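Long-range contacts in tyrocidine synthetase 3 (Brevibacillus brevis, PDB 2JGP), which appears to form peptide bonds in tyrocidine biosynthesis, its condensation domain joining building blocks delivered on phosphopantetheine-bearing peptidyl carrier domains of the nonribosomal synthetase: residues I144-F154 / D195-R203; F293-F301 / R420-F428. One frame throughout, in Å; residues are numbered along the deposited sequence.

Contact 1 (I144-F154 / D195-R203)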
loop_
_atom_site.group_PDB
_atom_site.type_symbol
_atom_site.label_atom_id
_atom_site.label_comp_id
_atom_site.label_asym_id
_atom_site.label_seq_id
_atom_site.Cartn_x
_atom_site.Cartn_y
_atom_site.Cartn_z
ATOM N N ILE A 144 15.880 -11.793 -13.470
ATOM C CA ILE A 144 16.984 -10.975 -12.974
ATOM C C ILE A 144 17.492 -10.031 -14.063
ATOM O O ILE A 144 17.751 -8.863 -13.794
ATOM C CB ILE A 144 18.140 -11.852 -12.448
ATOM C CG1 ILE A 144 17.698 -12.611 -11.190
ATOM C CG2 ILE A 144 19.358 -10.998 -12.122
ATOM C CD1 ILE A 144 18.598 -13.781 -10.828
ATOM N N ALA A 145 17.623 -10.536 -15.290
ATOM C CA ALA A 145 17.988 -9.694 -16.435
ATOM C C ALA A 145 16.938 -8.611 -16.705
ATOM O O ALA A 145 17.281 -7.478 -17.047
ATOM C CB ALA A 145 18.189 -10.548 -17.688
ATOM N N ARG A 146 15.666 -8.969 -16.545
ATOM C CA ARG A 146 14.547 -8.068 -16.846
ATOM C C ARG A 146 14.381 -6.927 -15.846
ATOM O O ARG A 146 14.106 -5.791 -16.238
ATOM C CB ARG A 146 13.240 -8.871 -16.916
ATOM C CG ARG A 146 11.966 -8.045 -17.046
ATOM C CD ARG A 146 10.773 -8.969 -17.272
ATOM N NE ARG A 146 9.486 -8.281 -17.158
ATOM C CZ ARG A 146 8.971 -7.492 -18.097
ATOM N NH1 ARG A 146 9.643 -7.231 -19.208
ATOM N NH2 ARG A 146 7.787 -6.934 -17.902
ATOM N N HIS A 147 14.522 -7.236 -14.560
ATOM C CA HIS A 147 14.195 -6.289 -13.496
ATOM C C HIS A 147 15.453 -5.729 -12.842
ATOM O O HIS A 147 16.161 -6.451 -12.145
ATOM C CB HIS A 147 13.311 -6.977 -12.450
ATOM C CG HIS A 147 11.965 -7.375 -12.969
ATOM N ND1 HIS A 147 11.023 -6.453 -13.373
ATOM C CD2 HIS A 147 11.406 -8.592 -13.162
ATOM C CE1 HIS A 147 9.941 -7.086 -13.790
ATOM N NE2 HIS A 147 10.146 -8.384 -13.671
ATOM N N GLU A 148 15.724 -4.439 -13.066
ATOM C CA GLU A 148 16.941 -3.797 -12.557
ATOM C C GLU A 148 17.068 -3.889 -11.046
ATOM O O GLU A 148 18.185 -3.897 -10.520
ATOM C CB GLU A 148 17.017 -2.318 -12.958
ATOM C CG GLU A 148 17.576 -2.065 -14.332
ATOM C CD GLU A 148 17.873 -0.593 -14.606
ATOM O OE1 GLU A 148 17.500 0.286 -13.794
ATOM O OE2 GLU A 148 18.479 -0.323 -15.662
ATOM N N SER A 149 15.937 -3.933 -10.345
ATOM C CA SER A 149 15.963 -4.068 -8.890
ATOM C C SER A 149 16.639 -5.374 -8.456
ATOM O O SER A 149 17.247 -5.434 -7.389
ATOM C CB SER A 149 14.553 -3.970 -8.309
ATOM O OG SER A 149 14.071 -2.634 -8.408
ATOM N N LEU A 150 16.542 -6.407 -9.288
ATOM C CA LEU A 150 17.216 -7.682 -9.013
ATOM C C LEU A 150 18.704 -7.680 -9.401
ATOM O O LEU A 150 19.400 -8.689 -9.216
ATOM C CB LEU A 150 16.495 -8.833 -9.730
ATOM C CG LEU A 150 15.033 -9.051 -9.323
ATOM C CD1 LEU A 150 14.465 -10.276 -10.024
ATOM C CD2 LEU A 150 14.891 -9.171 -7.795
ATOM N N ARG A 151 19.183 -6.567 -9.955
ATOM C CA ARG A 151 20.605 -6.387 -10.245
ATOM C C ARG A 151 21.164 -5.171 -9.499
ATOM O O ARG A 151 22.205 -4.628 -9.868
ATOM C CB ARG A 151 20.812 -6.248 -11.754
ATOM C CG ARG A 151 20.509 -7.541 -12.503
ATOM C CD ARG A 151 20.614 -7.402 -14.017
ATOM N NE ARG A 151 19.473 -6.693 -14.618
ATOM C CZ ARG A 151 19.511 -5.468 -15.140
ATOM N NH1 ARG A 151 20.627 -4.746 -15.140
ATOM N NH2 ARG A 151 18.411 -4.951 -15.665
ATOM N N THR A 152 20.474 -4.765 -8.436
ATOM C CA THR A 152 20.846 -3.590 -7.667
ATOM C C THR A 152 21.532 -3.996 -6.365
ATOM O O THR A 152 21.032 -4.846 -5.638
ATOM C CB THR A 152 19.616 -2.748 -7.311
ATOM O OG1 THR A 152 18.993 -2.284 -8.511
ATOM C CG2 THR A 152 20.008 -1.548 -6.449
ATOM N N SER A 153 22.679 -3.380 -6.094
ATOM C CA SER A 153 23.340 -3.483 -4.801
ATOM C C SER A 153 23.394 -2.082 -4.220
ATOM O O SER A 153 23.065 -1.112 -4.905
ATOM C CB SER A 153 24.749 -4.047 -4.953
ATOM O OG SER A 153 25.605 -3.155 -5.652
ATOM N N PHE A 154 23.821 -1.971 -2.972
ATOM C CA PHE A 154 23.899 -0.663 -2.328
ATOM C C PHE A 154 25.312 -0.397 -1.857
ATOM O O PHE A 154 26.028 -1.318 -1.459
ATOM C CB PHE A 154 22.938 -0.573 -1.148
ATOM C CG PHE A 154 21.497 -0.764 -1.523
ATOM C CD1 PHE A 154 20.680 0.327 -1.780
ATOM C CD2 PHE A 154 20.964 -2.035 -1.630
ATOM C CE1 PHE A 154 19.349 0.145 -2.127
ATOM C CE2 PHE A 154 19.634 -2.227 -1.969
ATOM C CZ PHE A 154 18.829 -1.134 -2.231
ATOM N N ASP A 195 23.713 -9.687 2.212
ATOM C CA ASP A 195 24.737 -8.664 2.107
ATOM C C ASP A 195 24.264 -7.660 1.066
ATOM O O ASP A 195 24.161 -7.988 -0.119
ATOM C CB ASP A 195 26.075 -9.275 1.688
ATOM C CG ASP A 195 27.203 -8.260 1.666
ATOM O OD1 ASP A 195 26.942 -7.043 1.565
ATOM O OD2 ASP A 195 28.365 -8.682 1.743
ATOM N N LEU A 196 23.966 -6.444 1.512
ATOM C CA LEU A 196 23.381 -5.428 0.639
ATOM C C LEU A 196 24.337 -4.923 -0.452
ATOM O O LEU A 196 23.894 -4.250 -1.394
ATOM C CB LEU A 196 22.848 -4.258 1.477
ATOM C CG LEU A 196 21.344 -4.187 1.767
ATOM C CD1 LEU A 196 20.602 -5.534 1.699
ATOM C CD2 LEU A 196 21.075 -3.452 3.087
ATOM N N GLU A 197 25.626 -5.241 -0.313
ATOM C CA GLU A 197 26.654 -4.878 -1.298
ATOM C C GLU A 197 26.724 -5.833 -2.487
ATOM O O GLU A 197 27.497 -5.597 -3.416
ATOM C CB GLU A 197 28.040 -4.855 -0.644
ATOM C CG GLU A 197 28.247 -3.758 0.351
ATOM C CD GLU A 197 29.710 -3.580 0.687
ATOM O OE1 GLU A 197 30.167 -2.424 0.687
ATOM O OE2 GLU A 197 30.399 -4.596 0.931
ATOM N N VAL A 198 25.937 -6.903 -2.461
ATOM C CA VAL A 198 26.054 -7.972 -3.448
ATOM C C VAL A 198 24.714 -8.262 -4.113
ATOM O O VAL A 198 23.791 -8.777 -3.481
ATOM C CB VAL A 198 26.602 -9.261 -2.805
ATOM C CG1 VAL A 198 26.624 -10.416 -3.817
ATOM C CG2 VAL A 198 27.995 -9.019 -2.239
ATOM N N ALA A 199 24.616 -7.914 -5.392
ATOM C CA ALA A 199 23.478 -8.284 -6.215
ATOM C C ALA A 199 23.741 -9.675 -6.801
ATOM O O ALA A 199 24.898 -10.053 -7.010
ATOM C CB ALA A 199 23.261 -7.255 -7.326
ATOM N N PRO A 200 22.681 -10.459 -7.043
ATOM C CA PRO A 200 21.267 -10.162 -6.859
ATOM C C PRO A 200 20.797 -10.372 -5.416
ATOM O O PRO A 200 21.232 -11.319 -4.744
ATOM C CB PRO A 200 20.593 -11.171 -7.782
ATOM C CG PRO A 200 21.482 -12.357 -7.716
ATOM C CD PRO A 200 22.880 -11.825 -7.561
ATOM N N LEU A 201 19.909 -9.504 -4.949
ATOM C CA LEU A 201 19.306 -9.661 -3.627
ATOM C C LEU A 201 18.063 -10.554 -3.695
ATOM O O LEU A 201 17.014 -10.241 -3.129
ATOM C CB LEU A 201 18.979 -8.296 -3.023
ATOM C CG LEU A 201 20.233 -7.456 -2.787
ATOM C CD1 LEU A 201 19.887 -5.997 -2.580
ATOM C CD2 LEU A 201 21.034 -8.015 -1.607
ATOM N N ILE A 202 18.203 -11.672 -4.399
ATOM C CA ILE A 202 17.173 -12.695 -4.458
ATOM C C ILE A 202 17.892 -14.029 -4.465
ATOM O O ILE A 202 18.958 -14.162 -5.077
ATOM C CB ILE A 202 16.257 -12.540 -5.703
ATOM C CG1 ILE A 202 15.159 -13.613 -5.709
ATOM C CG2 ILE A 202 17.065 -12.605 -6.995
ATOM C CD1 ILE A 202 13.996 -13.323 -6.662
ATOM N N ARG A 203 17.328 -15.004 -3.760
ATOM C CA ARG A 203 17.877 -16.357 -3.761
ATOM C C ARG A 203 16.746 -17.368 -3.860
ATOM O O ARG A 203 15.610 -17.100 -3.450
ATOM C CB ARG A 203 18.767 -16.618 -2.539
ATOM C CG ARG A 203 18.212 -16.162 -1.204
ATOM C CD ARG A 203 19.132 -16.585 -0.058
ATOM N NE ARG A 203 20.315 -15.728 0.081
ATOM C CZ ARG A 203 20.579 -14.930 1.117
ATOM N NH1 ARG A 203 19.762 -14.854 2.156
ATOM N NH2 ARG A 203 21.684 -14.197 1.118
HETATM O O HOH W 1 19.341 -6.966 -6.187
#
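Phe154 and Leu196 supply the one direct backbone hydrogen bond between the segments, Phe154 N to Leu196 O, 2.8 Å long with an N-H...O angle of 157°. Residues 146-154 spell the RHExLRTxF signature of condensation domains: the end of helix 133-146, a 3-10 turn and the start of strand 152-157. Facing them, 195-203 makes a type I turn from Asp195 to Val198, passes a cis peptide before Pro200, and turns again at Leu201, an inverse gamma turn. There a water takes over: it accepts from Leu201 N at 2.9 Å and donates to Ser149 O and to Thr152 O, so one molecule links three backbone groups. The backbone of Leu201 also bonds to His221 of the HHxxxDG motif, putting this contact next to that sequence.

Ala199 CB points at the Arg151-Thr152 backbone, and Pro200 CB presses to 3.1 Å from Leu150 O. With CG anti to its carbonyl carbon (chi1 -60°), Phe154 swings its ring so that Leu196 O lies at the edge, in plane, while CE2 meets Leu201 CD1 at 3.8 Å. Leu150 CD2 packs on Ile202 CG2 at 4.1 Å. Ser153 sets CB 3.5 Å from Glu197 O, while its OG hydrogen-bonds to His166 NE2. Within the signature, Glu148 O is gripped from opposite faces of its plane, by Arg151 N and by Thr152 OG1, the latter at 2.7 Å.

Contact 2 (F293-F301 / R420-F428)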
loop_
_atom_site.group_PDB
_atom_site.type_symbol
_atom_site.label_atom_id
_atom_site.label_comp_id
_atom_site.label_asym_id
_atom_site.label_seq_id
_atom_site.Cartn_x
_atom_site.Cartn_y
_atom_site.Cartn_z
ATOM N N PHE A 293 -3.711 -7.840 28.845
ATOM C CA PHE A 293 -2.485 -7.859 29.627
ATOM C C PHE A 293 -1.858 -6.479 29.548
ATOM O O PHE A 293 -2.123 -5.720 28.614
ATOM C CB PHE A 293 -1.528 -8.914 29.069
ATOM C CG PHE A 293 -2.175 -10.249 28.825
ATOM C CD1 PHE A 293 -2.445 -10.681 27.532
ATOM C CD2 PHE A 293 -2.531 -11.062 29.888
ATOM C CE1 PHE A 293 -3.055 -11.908 27.301
ATOM C CE2 PHE A 293 -3.136 -12.289 29.671
ATOM C CZ PHE A 293 -3.399 -12.715 28.374
ATOM N N THR A 294 -1.034 -6.158 30.533
ATOM C CA THR A 294 -0.350 -4.875 30.589
ATOM C C THR A 294 0.571 -4.728 29.389
ATOM O O THR A 294 1.204 -5.694 28.966
ATOM C CB THR A 294 0.482 -4.755 31.891
ATOM O OG1 THR A 294 -0.378 -4.901 33.026
ATOM C CG2 THR A 294 1.199 -3.415 31.969
ATOM N N ARG A 295 0.627 -3.526 28.825
ATOM C CA ARG A 295 1.491 -3.263 27.684
ATOM C C ARG A 295 2.951 -3.395 28.125
ATOM O O ARG A 295 3.355 -2.778 29.112
ATOM C CB ARG A 295 1.224 -1.870 27.114
ATOM C CG ARG A 295 2.089 -1.509 25.917
ATOM C CD ARG A 295 1.804 -0.095 25.451
ATOM N NE ARG A 295 0.448 0.014 24.936
ATOM C CZ ARG A 295 0.078 -0.324 23.704
ATOM N NH1 ARG A 295 0.961 -0.774 22.822
ATOM N NH2 ARG A 295 -1.188 -0.191 23.352
ATOM N N PRO A 296 3.741 -4.222 27.412
ATOM C CA PRO A 296 5.163 -4.334 27.733
ATOM C C PRO A 296 5.891 -3.006 27.544
ATOM O O PRO A 296 5.478 -2.191 26.720
ATOM C CB PRO A 296 5.676 -5.365 26.719
ATOM C CG PRO A 296 4.498 -6.066 26.224
ATOM C CD PRO A 296 3.369 -5.097 26.285
ATOM N N SER A 297 6.970 -2.795 28.289
ATOM C CA SER A 297 7.736 -1.548 28.178
ATOM C C SER A 297 8.600 -1.495 26.917
ATOM O O SER A 297 9.081 -0.425 26.540
ATOM C CB SER A 297 8.612 -1.334 29.406
ATOM O OG SER A 297 9.180 -0.037 29.368
ATOM N N THR A 298 8.812 -2.647 26.285
ATOM C CA THR A 298 9.471 -2.721 24.987
ATOM C C THR A 298 8.506 -3.412 24.039
ATOM O O THR A 298 7.769 -4.303 24.451
ATOM C CB THR A 298 10.783 -3.524 25.056
ATOM O OG1 THR A 298 10.494 -4.920 25.196
ATOM C CG2 THR A 298 11.642 -3.075 26.232
ATOM N N GLN A 299 8.502 -3.018 22.771
ATOM C CA GLN A 299 7.551 -3.606 21.841
ATOM C C GLN A 299 7.776 -5.112 21.700
ATOM O O GLN A 299 8.908 -5.593 21.686
ATOM C CB GLN A 299 7.577 -2.925 20.475
ATOM C CG GLN A 299 6.569 -3.539 19.513
ATOM C CD GLN A 299 5.958 -2.547 18.549
ATOM O OE1 GLN A 299 6.480 -1.448 18.339
ATOM N NE2 GLN A 299 4.834 -2.932 17.959
ATOM N N SER A 300 6.661 -5.829 21.660
ATOM C CA SER A 300 6.622 -7.262 21.482
ATOM C C SER A 300 6.059 -7.506 20.095
ATOM O O SER A 300 5.053 -6.907 19.722
ATOM C CB SER A 300 5.714 -7.881 22.547
ATOM O OG SER A 300 5.612 -9.283 22.405
ATOM N N PHE A 301 6.713 -8.369 19.327
ATOM C CA PHE A 301 6.295 -8.631 17.955
ATOM C C PHE A 301 5.575 -9.967 17.782
ATOM O O PHE A 301 5.103 -10.272 16.689
ATOM C CB PHE A 301 7.508 -8.539 17.036
ATOM C CG PHE A 301 8.103 -7.165 16.986
ATOM C CD1 PHE A 301 9.293 -6.880 17.634
ATOM C CD2 PHE A 301 7.449 -6.142 16.309
ATOM C CE1 PHE A 301 9.837 -5.600 17.594
ATOM C CE2 PHE A 301 7.988 -4.862 16.261
ATOM C CZ PHE A 301 9.183 -4.592 16.908
ATOM N N ARG A 420 7.084 9.454 20.971
ATOM C CA ARG A 420 7.379 8.174 20.324
ATOM C C ARG A 420 6.965 6.939 21.131
ATOM O O ARG A 420 5.934 6.337 20.823
ATOM C CB ARG A 420 8.867 8.123 19.947
ATOM C CG ARG A 420 9.212 7.111 18.867
ATOM C CD ARG A 420 10.699 7.158 18.522
ATOM N NE ARG A 420 11.545 6.994 19.705
ATOM C CZ ARG A 420 11.730 5.846 20.356
ATOM N NH1 ARG A 420 11.133 4.723 19.957
ATOM N NH2 ARG A 420 12.522 5.815 21.423
ATOM N N ASP A 421 7.758 6.569 22.144
ATOM C CA ASP A 421 7.510 5.372 22.964
ATOM C C ASP A 421 7.964 4.089 22.248
ATOM O O ASP A 421 7.513 3.793 21.145
ATOM C CB ASP A 421 6.027 5.282 23.353
ATOM C CG ASP A 421 5.761 4.282 24.462
ATOM O OD1 ASP A 421 6.592 3.378 24.682
ATOM O OD2 ASP A 421 4.695 4.391 25.106
ATOM N N LEU A 422 8.842 3.327 22.901
ATOM C CA LEU A 422 9.373 2.068 22.353
ATOM C C LEU A 422 8.331 0.934 22.386
ATOM O O LEU A 422 8.469 -0.064 21.678
ATOM C CB LEU A 422 10.634 1.648 23.130
ATOM C CG LEU A 422 11.696 0.780 22.435
ATOM C CD1 LEU A 422 12.267 1.473 21.202
ATOM C CD2 LEU A 422 12.820 0.437 23.410
ATOM N N SER A 423 7.296 1.092 23.209
ATOM C CA SER A 423 6.228 0.099 23.318
ATOM C C SER A 423 5.160 0.256 22.233
ATOM O O SER A 423 4.240 -0.558 22.141
ATOM C CB SER A 423 5.565 0.180 24.696
ATOM O OG SER A 423 4.913 1.425 24.886
ATOM N N ARG A 424 5.277 1.292 21.410
ATOM C CA ARG A 424 4.285 1.543 20.366
ATOM C C ARG A 424 4.912 2.184 19.131
ATOM O O ARG A 424 6.115 2.440 19.100
ATOM C CB ARG A 424 3.114 2.368 20.924
ATOM C CG ARG A 424 3.470 3.409 21.969
ATOM C CD ARG A 424 2.373 3.538 23.019
ATOM N NE ARG A 424 1.056 3.530 22.398
ATOM C CZ ARG A 424 -0.084 3.243 23.021
ATOM N NH1 ARG A 424 -0.111 2.952 24.318
ATOM N NH2 ARG A 424 -1.221 3.252 22.332
ATOM N N ASN A 425 4.100 2.404 18.103
ATOM C CA ASN A 425 4.592 2.894 16.819
ATOM C C ASN A 425 4.261 4.363 16.606
ATOM O O ASN A 425 3.307 4.873 17.193
ATOM C CB ASN A 425 4.027 2.037 15.689
ATOM C CG ASN A 425 4.677 0.671 15.625
ATOM O OD1 ASN A 425 5.783 0.524 15.105
ATOM N ND2 ASN A 425 3.995 -0.337 16.162
ATOM N N PRO A 426 5.055 5.053 15.767
ATOM C CA PRO A 426 4.806 6.470 15.548
ATOM C C PRO A 426 3.481 6.718 14.821
ATOM O O PRO A 426 3.142 6.000 13.868
ATOM C CB PRO A 426 6.014 6.928 14.713
ATOM C CG PRO A 426 6.563 5.703 14.095
ATOM C CD PRO A 426 6.211 4.558 14.995
ATOM N N LEU A 427 2.734 7.699 15.321
ATOM C CA LEU A 427 1.482 8.188 14.735
ATOM C C LEU A 427 0.274 7.252 14.859
ATOM O O LEU A 427 -0.830 7.726 15.130
ATOM C CB LEU A 427 1.670 8.638 13.275
ATOM C CG LEU A 427 2.322 10.013 13.096
ATOM C CD1 LEU A 427 2.509 10.328 11.625
ATOM C CD2 LEU A 427 1.503 11.108 13.774
ATOM N N PHE A 428 0.462 5.949 14.645
ATOM C CA PHE A 428 -0.643 4.986 14.761
ATOM C C PHE A 428 -0.185 3.628 15.298
ATOM O O PHE A 428 0.944 3.196 15.057
ATOM C CB PHE A 428 -1.365 4.812 13.415
ATOM C CG PHE A 428 -0.450 4.503 12.268
ATOM C CD1 PHE A 428 -0.059 3.194 11.999
ATOM C CD2 PHE A 428 0.030 5.519 11.459
ATOM C CE1 PHE A 428 0.796 2.910 10.943
ATOM C CE2 PHE A 428 0.883 5.240 10.399
ATOM C CZ PHE A 428 1.263 3.934 10.140
#
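Arg295 lays its guanidinium over that of Arg424, the two side chains crossing and the flat groups 35° apart. Arg295 NE comes within 3.1 Å of Arg424 NH1, a pair of donors with no bond between them. The carbonyl of Ser423 sits at the edge of the Arg295 guanidinium, near its plane, and takes a weak hydrogen bond from Arg295 NH1 at 3.4 Å. To get there, Arg295 runs out extended and then bends at chi3 (-66°). Beside it, Ser423 CB fits against Pro296 O at 3.1 Å, and Gln299 N gives Leu422 O a second weak bond, 3.1 Å long. The Gln299 and Asn425 amides meet with planes 60° apart; Gln299 NE2 and Asn425 ND2, 3.3 Å apart, are both donors and do not bond.

Carboxylates further out probably make the like-charged pair tolerable: Asp464 forms a salt bridge with Arg295 and Asp429 one with Arg424, whose NH2 also bonds to Leu287 O. Asn425 ND2 is likewise engaged, by Lys462 O. Ser423 itself is set by an Asx turn. Asp421 OD1 accepts from Ser423 N at 2.8 Å and from Ser423 OG at 2.6 Å, both reaching it from the same face of the carboxylate plane, within a type I turn from Asp421 to Arg424.

The result is a surface junction of two loops. Segment 293-301 lies between helix 267-279 and strand 303-309, segment 420-428 between helix 409-415 and strand 430-435, and these strands are the two outermost of one four-stranded mixed sheet.

Overall arrangement
Both contacts belong to the condensation domain but to different halves of it, in keeping with the paired chloramphenicol acetyltransferase-like lobes of this family. Their centres are 34 Å apart and their nearest atoms about 18 Å, so they do not touch. Along the chain they come in series, contact 1 closing before contact 2 opens. No sheet is shared: contact 1 lays the end of helix 133-146, the turn after it and the start of strand 152-157 against the loop that leads into strand 202-210 of the five-stranded sheet, whereas contact 2 joins the loops entering both edges of the four-stranded sheet. Contact 1 is thus mostly buried, contact 2 a surface tie between loops.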